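Local coordinates for putative hydrogenase expression/formation protein hupG (Rhodopseudomonas palustris, PDB 2QSI) that is of unconfirmed function but, as a HupG/HyaE-family protein with a probable thioredoxin-like fold, probably assists the expression and maturation of a hydrogenase, at the interface of chains A and B. Numbering follows the deposited sequence. Chains: chain A/B, Putative hydrogenase expression/formation protein hupG.

Contact 1 and contact 2 are neighbouring stretches of one interface, the centres of their C-alpha atoms about 11 Å apart. Both use A:Phe64 and A:Leu68, and both draw on helix 111-126 of chain B: contact 1 takes its first turns, contact 2 its last ones together with strand 100-106. Contact 1 makes no polar bond across the interface, whereas contact 2 has a salt bridge. A two-fold axis repeats each with the chains exchanged. Because the C-terminal strand and helix of one chain lie against the body of the other, the pair looks like a domain-swapped dimer, although the structure alone does not show whether it forms in the cell.

Contact 1: the interface of chains A and B. Residues chain A 56, 59-60, 63-64, 68; chain B 111, 114-115, 118-119.
Helix 50-62 of chain A has ended just before A:Ala63, which still has near-helical torsions, and the backbone opens out at A:Phe64 (phi -132°, psi 70°), while every chain B residue here keeps helical torsions within helix 111-126. The two elements meet through mainly apolar side chains, with no polar bond between them. A:Leu60 sits in the middle: its CG is anti to the backbone N (chi1 -165°), which sends the branched end toward the partner helix, tip to tip with B:Ile118. B:Tyr114 crosses it at about a right angle, its CB 3.8 Å from A:Leu60 CD2. On the other flank B:Leu115 slides past in the opposite direction and presses its CD2 snugly onto the methyl CB of A:Ala63, at 3.5 Å. The ring of A:Phe64 takes B:Ile118 CG2 over one face, 3.9 Å from the ring centroid and displaced toward the rim. Its edge meets the carbonyl O of B:Leu115, 3.5 Å from CZ, and CE1 also lies 3.8 Å from B:Gly119 CA. An alanine at A:Phe64 would remove that face and edge together and would probably loosen the seating of B:Ile118 and the adjoining helical turn. At the helix start, B:Trp111 turns the far edge of its indole toward the backbone of A:Glu59 and A:Leu60, while B:Leu115 CD1 lies over one indole face; CH2 of B:Trp111 stands 3.5 Å from A:Glu59 O.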
ATOM      1  N   VAL A  56     -13.481  19.268  11.806  1.00 17.92           N
ATOM      2  CA  VAL A  56     -12.489  19.790  10.862  1.00 18.42           C
ATOM      3  C   VAL A  56     -12.023  18.838   9.771  1.00 16.61           C
ATOM      4  O   VAL A  56     -11.504  19.277   8.743  1.00 15.80           O
ATOM      5  CB  VAL A  56     -11.249  20.455  11.553  1.00 19.79           C
ATOM      6  CG1 VAL A  56     -11.742  21.574  12.483  1.00 21.11           C
ATOM      7  CG2 VAL A  56     -10.357  19.469  12.276  1.00 18.75           C
ATOM      8  N   GLU A  59     -13.028  19.554   6.226  1.00 12.92           N
ATOM      9  CA  GLU A  59     -12.380  20.814   5.767  1.00 13.21           C
ATOM     10  C   GLU A  59     -10.950  20.538   5.356  1.00 13.61           C
ATOM     11  O   GLU A  59     -10.468  21.057   4.346  1.00 11.98           O
ATOM     12  CB  GLU A  59     -12.389  21.902   6.838  1.00 13.44           C
ATOM     13  CG  GLU A  59     -13.783  22.441   7.151  1.00 13.36           C
ATOM     14  CD  GLU A  59     -14.237  23.609   6.297  1.00 12.08           C
ATOM     15  OE1 GLU A  59     -13.753  23.804   5.178  1.00 13.31           O
ATOM     16  OE2 GLU A  59     -15.162  24.298   6.742  1.00 10.75           O
ATOM     17  N   LEU A  60     -10.289  19.651   6.113  1.00 12.90           N
ATOM     18  CA  LEU A  60      -8.921  19.217   5.767  1.00 13.70           C
ATOM     19  C   LEU A  60      -8.853  18.468   4.447  1.00 13.53           C
ATOM     20  O   LEU A  60      -7.971  18.735   3.621  1.00 12.66           O
ATOM     21  CB  LEU A  60      -8.373  18.305   6.852  1.00 13.13           C
ATOM     22  CG  LEU A  60      -6.896  17.990   6.907  1.00 14.73           C
ATOM     23  CD1 LEU A  60      -5.982  19.222   6.633  1.00 20.53           C
ATOM     24  CD2 LEU A  60      -6.617  17.375   8.321  1.00 15.14           C
ATOM     25  N   ALA A  63      -9.126  20.744   1.494  1.00 12.56           N
ATOM     26  CA  ALA A  63      -8.060  21.728   1.344  1.00 12.07           C
ATOM     27  C   ALA A  63      -6.969  21.220   0.407  1.00 12.82           C
ATOM     28  O   ALA A  63      -6.018  21.938   0.100  1.00 12.77           O
ATOM     29  CB  ALA A  63      -7.473  22.085   2.701  1.00 11.62           C
ATOM     30  N   PHE A  64      -7.115  19.979  -0.045  1.00 11.85           N
ATOM     31  CA  PHE A  64      -6.167  19.388  -0.981  1.00 11.24           C
ATOM     32  C   PHE A  64      -6.887  18.715  -2.144  1.00 11.30           C
ATOM     33  O   PHE A  64      -6.890  17.489  -2.260  1.00 11.49           O
ATOM     34  CB  PHE A  64      -5.264  18.380  -0.267  1.00 11.38           C
ATOM     35  CG  PHE A  64      -4.443  18.979   0.840  1.00 10.20           C
ATOM     36  CD1 PHE A  64      -3.204  19.539   0.576  1.00 12.71           C
ATOM     37  CD2 PHE A  64      -4.911  18.983   2.143  1.00 10.77           C
ATOM     38  CE1 PHE A  64      -2.447  20.090   1.592  1.00 14.53           C
ATOM     39  CE2 PHE A  64      -4.158  19.533   3.163  1.00  9.23           C
ATOM     40  CZ  PHE A  64      -2.924  20.087   2.887  1.00 12.21           C
ATOM     41  N   LEU A  68      -7.176  13.450  -1.379  1.00 12.97           N
ATOM     42  CA  LEU A  68      -7.490  12.765  -0.112  1.00 12.46           C
ATOM     43  C   LEU A  68      -8.935  12.300  -0.054  1.00 13.08           C
ATOM     44  O   LEU A  68      -9.831  12.893  -0.696  1.00 12.16           O
ATOM     45  CB  LEU A  68      -7.267  13.729   1.054  1.00 12.93           C
ATOM     46  CG  LEU A  68      -5.892  14.350   1.177  1.00 11.93           C
ATOM     47  CD1 LEU A  68      -5.905  15.413   2.298  1.00 13.25           C
ATOM     48  CD2 LEU A  68      -4.839  13.248   1.385  1.00 12.11           C
TER
ATOM     49  N   TRP B 111      -5.537  24.072  13.083  1.00 25.18           N
ATOM     50  CA  TRP B 111      -5.836  23.986  11.645  1.00 24.97           C
ATOM     51  C   TRP B 111      -4.616  24.168  10.775  1.00 25.18           C
ATOM     52  O   TRP B 111      -4.420  23.415   9.813  1.00 23.41           O
ATOM     53  CB  TRP B 111      -6.918  25.022  11.295  1.00 24.71           C
ATOM     54  CG  TRP B 111      -7.232  25.321   9.864  1.00 24.64           C
ATOM     55  CD1 TRP B 111      -7.054  26.518   9.235  1.00 24.07           C
ATOM     56  CD2 TRP B 111      -7.849  24.452   8.896  1.00 23.15           C
ATOM     57  NE1 TRP B 111      -7.484  26.440   7.930  1.00 23.77           N
ATOM     58  CE2 TRP B 111      -7.990  25.191   7.698  1.00 23.21           C
ATOM     59  CE3 TRP B 111      -8.295  23.126   8.924  1.00 25.53           C
ATOM     60  CZ2 TRP B 111      -8.559  24.651   6.538  1.00 23.68           C
ATOM     61  CZ3 TRP B 111      -8.844  22.580   7.770  1.00 25.41           C
ATOM     62  CH2 TRP B 111      -8.968  23.347   6.585  1.00 25.53           C
ATOM     63  N   TYR B 114      -2.446  20.967  11.087  1.00 20.28           N
ATOM     64  CA  TYR B 114      -2.945  19.900  10.204  1.00 19.50           C
ATOM     65  C   TYR B 114      -2.588  20.148   8.732  1.00 18.98           C
ATOM     66  O   TYR B 114      -2.047  19.264   8.055  1.00 17.97           O
ATOM     67  CB  TYR B 114      -4.453  19.742  10.332  1.00 18.73           C
ATOM     68  CG  TYR B 114      -4.889  19.015  11.566  1.00 18.92           C
ATOM     69  CD1 TYR B 114      -4.605  17.665  11.741  1.00 14.83           C
ATOM     70  CD2 TYR B 114      -5.611  19.665  12.560  1.00 19.56           C
ATOM     71  CE1 TYR B 114      -4.998  16.992  12.869  1.00 17.09           C
ATOM     72  CE2 TYR B 114      -6.015  19.000  13.686  1.00 19.18           C
ATOM     73  CZ  TYR B 114      -5.720  17.658  13.842  1.00 18.25           C
ATOM     74  OH  TYR B 114      -6.122  17.013  14.990  1.00 19.34           O
ATOM     75  N   LEU B 115      -2.905  21.336   8.235  1.00 18.15           N
ATOM     76  CA  LEU B 115      -2.568  21.705   6.846  1.00 18.13           C
ATOM     77  C   LEU B 115      -1.068  21.573   6.489  1.00 17.75           C
ATOM     78  O   LEU B 115      -0.729  21.091   5.408  1.00 16.84           O
ATOM     79  CB  LEU B 115      -3.040  23.144   6.503  1.00 17.35           C
ATOM     80  CG  LEU B 115      -4.555  23.401   6.420  1.00 18.11           C
ATOM     81  CD1 LEU B 115      -4.874  24.932   6.327  1.00 20.39           C
ATOM     82  CD2 LEU B 115      -5.237  22.625   5.289  1.00 16.96           C
ATOM     83  N   ILE B 118      -0.067  17.680   6.683  1.00 16.98           N
ATOM     84  CA  ILE B 118      -0.593  16.944   5.514  1.00 17.35           C
ATOM     85  C   ILE B 118       0.110  17.343   4.220  1.00 17.65           C
ATOM     86  O   ILE B 118       0.491  16.465   3.381  1.00 16.60           O
ATOM     87  CB  ILE B 118      -2.113  17.105   5.393  1.00 17.07           C
ATOM     88  CG1 ILE B 118      -2.758  16.449   6.616  1.00 18.56           C
ATOM     89  CG2 ILE B 118      -2.602  16.463   4.067  1.00 17.24           C
ATOM     90  CD1 ILE B 118      -4.203  16.736   6.841  1.00 20.01           C
ATOM     91  N   GLY B 119       0.285  18.660   4.058  1.00 18.12           N
ATOM     92  CA  GLY B 119       1.008  19.222   2.921  1.00 18.20           C
ATOM     93  C   GLY B 119       2.392  18.665   2.805  1.00 18.47           C
ATOM     94  O   GLY B 119       2.816  18.309   1.725  1.00 19.91           O
TER

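Contact 2: the interface of chains A and B. Residues chain A 35, 64, 67-68, 97; chain B 102, 122, 125-126.
A:Arg67 leaves the backbone with CG anti to its carbonyl carbon and then folds at chi2 and chi3, so the guanidinium is brought over B:Leu122 to the last residue of the partner helix. Its CB lies 4.1 Å from B:Leu122 CD1. CG and CD carry the bends, and NE then passes the other methyl of that leucine. At CZ the guanidinium presents a face to B:Leu122 CD2, 3.7 Å away and set toward the rim. The two terminal nitrogens pair with the two carboxylate oxygens of B:Asp126: NH1 donates to OD2 at 2.9 Å (147° at H) and NH2 to OD1 at 2.8 Å, the latter more bent (123° at H). Both oxygens receive on their syn lone pairs; the two planes are 25° apart and both oxygens lie off the guanidinium plane, OD1 the farther, so the pairing is twisted rather than flat. B:Leu122 also crosses A:Phe64 obliquely, its CD1 3.5 Å from ring atom CD1, so the leucine is wedged between ring and guanidinium. Farther along, extended A:Gln97 brings its amide NE2 tip to tip with B:Val125, 3.7 Å from CG1, while its CB rests 4.0 Å from B:Leu102 CD2. The site joins the loop after A helix 50-62, the beginnings of strands 35-40 and 68-73 and the end of strand 92-97 to the final turns of B helix 111-126 and, through B:Leu102, strand 100-106.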
ATOM      1  N   ILE A  35      -5.026   9.269  -1.485  1.00 12.74           N
ATOM      2  CA  ILE A  35      -4.427   9.030  -0.160  1.00 11.46           C
ATOM      3  C   ILE A  35      -5.592   9.059   0.836  1.00 10.82           C
ATOM      4  O   ILE A  35      -6.474   9.930   0.760  1.00 11.11           O
ATOM      5  CB  ILE A  35      -3.371  10.119   0.183  1.00 11.82           C
ATOM      6  CG1 ILE A  35      -2.106  10.037  -0.724  1.00 14.02           C
ATOM      7  CG2 ILE A  35      -2.958  10.080   1.643  1.00 11.34           C
ATOM      8  CD1 ILE A  35      -1.615   8.682  -0.927  1.00 19.41           C
ATOM      9  N   PHE A  64      -7.115  19.979  -0.045  1.00 11.85           N
ATOM     10  CA  PHE A  64      -6.167  19.388  -0.981  1.00 11.24           C
ATOM     11  C   PHE A  64      -6.887  18.715  -2.144  1.00 11.30           C
ATOM     12  O   PHE A  64      -6.890  17.489  -2.260  1.00 11.49           O
ATOM     13  CB  PHE A  64      -5.264  18.380  -0.267  1.00 11.38           C
ATOM     14  CG  PHE A  64      -4.443  18.979   0.840  1.00 10.20           C
ATOM     15  CD1 PHE A  64      -3.204  19.539   0.576  1.00 12.71           C
ATOM     16  CD2 PHE A  64      -4.911  18.983   2.143  1.00 10.77           C
ATOM     17  CE1 PHE A  64      -2.447  20.090   1.592  1.00 14.53           C
ATOM     18  CE2 PHE A  64      -4.158  19.533   3.163  1.00  9.23           C
ATOM     19  CZ  PHE A  64      -2.924  20.087   2.887  1.00 12.21           C
ATOM     20  N   ARG A  67      -6.843  14.918  -3.722  1.00 14.01           N
ATOM     21  CA  ARG A  67      -5.703  14.151  -3.184  1.00 13.38           C
ATOM     22  C   ARG A  67      -6.081  13.173  -2.079  1.00 13.11           C
ATOM     23  O   ARG A  67      -5.414  12.163  -1.931  1.00 12.55           O
ATOM     24  CB  ARG A  67      -4.609  15.084  -2.659  1.00 13.36           C
ATOM     25  CG  ARG A  67      -3.922  15.987  -3.711  1.00 15.20           C
ATOM     26  CD  ARG A  67      -3.219  15.224  -4.832  1.00 18.81           C
ATOM     27  NE  ARG A  67      -2.103  14.321  -4.448  1.00 18.15           N
ATOM     28  CZ  ARG A  67      -0.835  14.702  -4.205  1.00 19.27           C
ATOM     29  NH1 ARG A  67      -0.461  15.987  -4.250  1.00 17.56           N
ATOM     30  NH2 ARG A  67       0.081  13.779  -3.929  1.00 16.32           N
ATOM     31  N   LEU A  68      -7.176  13.450  -1.379  1.00 12.97           N
ATOM     32  CA  LEU A  68      -7.490  12.765  -0.112  1.00 12.46           C
ATOM     33  C   LEU A  68      -8.935  12.300  -0.054  1.00 13.08           C
ATOM     34  O   LEU A  68      -9.831  12.893  -0.696  1.00 12.16           O
ATOM     35  CB  LEU A  68      -7.267  13.729   1.054  1.00 12.93           C
ATOM     36  CG  LEU A  68      -5.892  14.350   1.177  1.00 11.93           C
ATOM     37  CD1 LEU A  68      -5.905  15.413   2.298  1.00 13.25           C
ATOM     38  CD2 LEU A  68      -4.839  13.248   1.385  1.00 12.11           C
ATOM     39  N   GLN A  97      -1.125   5.598   2.229  1.00  9.05           N
ATOM     40  CA  GLN A  97      -1.064   5.499   0.796  1.00 10.10           C
ATOM     41  C   GLN A  97      -1.450   4.073   0.388  1.00  9.84           C
ATOM     42  O   GLN A  97      -0.832   3.109   0.845  1.00  8.34           O
ATOM     43  CB  GLN A  97       0.353   5.809   0.344  1.00 10.24           C
ATOM     44  CG  GLN A  97       0.519   5.888  -1.101  1.00 12.26           C
ATOM     45  CD  GLN A  97       1.903   6.300  -1.458  1.00 14.05           C
ATOM     46  OE1 GLN A  97       2.838   5.536  -1.303  1.00 18.62           O
ATOM     47  NE2 GLN A  97       2.043   7.503  -1.968  1.00 16.92           N
TER
ATOM     48  N   LEU B 102       1.936   7.062   5.716  1.00 10.41           N
ATOM     49  CA  LEU B 102       2.781   8.257   5.455  1.00 10.38           C
ATOM     50  C   LEU B 102       3.052   9.071   6.699  1.00 10.40           C
ATOM     51  O   LEU B 102       4.065   9.768   6.787  1.00 11.47           O
ATOM     52  CB  LEU B 102       2.121   9.171   4.414  1.00 10.86           C
ATOM     53  CG  LEU B 102       1.814   8.546   3.056  1.00 12.01           C
ATOM     54  CD1 LEU B 102       1.219   9.607   2.130  1.00 14.71           C
ATOM     55  CD2 LEU B 102       3.043   7.896   2.431  1.00 11.39           C
ATOM     56  N   LEU B 122       2.218  15.054   1.490  1.00 18.75           N
ATOM     57  CA  LEU B 122       1.939  15.100   0.040  1.00 19.75           C
ATOM     58  C   LEU B 122       3.155  15.566  -0.781  1.00 20.65           C
ATOM     59  O   LEU B 122       3.426  15.016  -1.836  1.00 21.67           O
ATOM     60  CB  LEU B 122       0.691  15.935  -0.290  1.00 18.95           C
ATOM     61  CG  LEU B 122      -0.644  15.325   0.193  1.00 19.88           C
ATOM     62  CD1 LEU B 122      -1.844  16.346   0.086  1.00 18.29           C
ATOM     63  CD2 LEU B 122      -0.982  14.026  -0.529  1.00 21.17           C
ATOM     64  N   VAL B 125       5.500  12.626  -1.080  1.00 26.54           N
ATOM     65  CA  VAL B 125       4.958  11.746  -2.127  1.00 26.83           C
ATOM     66  C   VAL B 125       5.281  12.234  -3.522  1.00 28.35           C
ATOM     67  O   VAL B 125       5.714  11.453  -4.369  1.00 28.61           O
ATOM     68  CB  VAL B 125       3.442  11.572  -2.014  1.00 27.20           C
ATOM     69  CG1 VAL B 125       2.888  10.831  -3.237  1.00 27.49           C
ATOM     70  CG2 VAL B 125       3.131  10.837  -0.737  1.00 24.28           C
ATOM     71  N   ASP B 126       5.103  13.528  -3.755  1.00 28.89           N
ATOM     72  CA  ASP B 126       5.258  14.084  -5.104  1.00 30.29           C
ATOM     73  C   ASP B 126       6.718  14.271  -5.523  1.00 30.63           C
ATOM     74  O   ASP B 126       7.012  14.309  -6.718  1.00 29.84           O
ATOM     75  CB  ASP B 126       4.529  15.415  -5.190  1.00 29.80           C
ATOM     76  CG  ASP B 126       3.037  15.274  -5.046  1.00 30.38           C
ATOM     77  OD1 ASP B 126       2.476  14.158  -5.232  1.00 29.44           O
ATOM     78  OD2 ASP B 126       2.410  16.307  -4.761  1.00 28.78           O
TER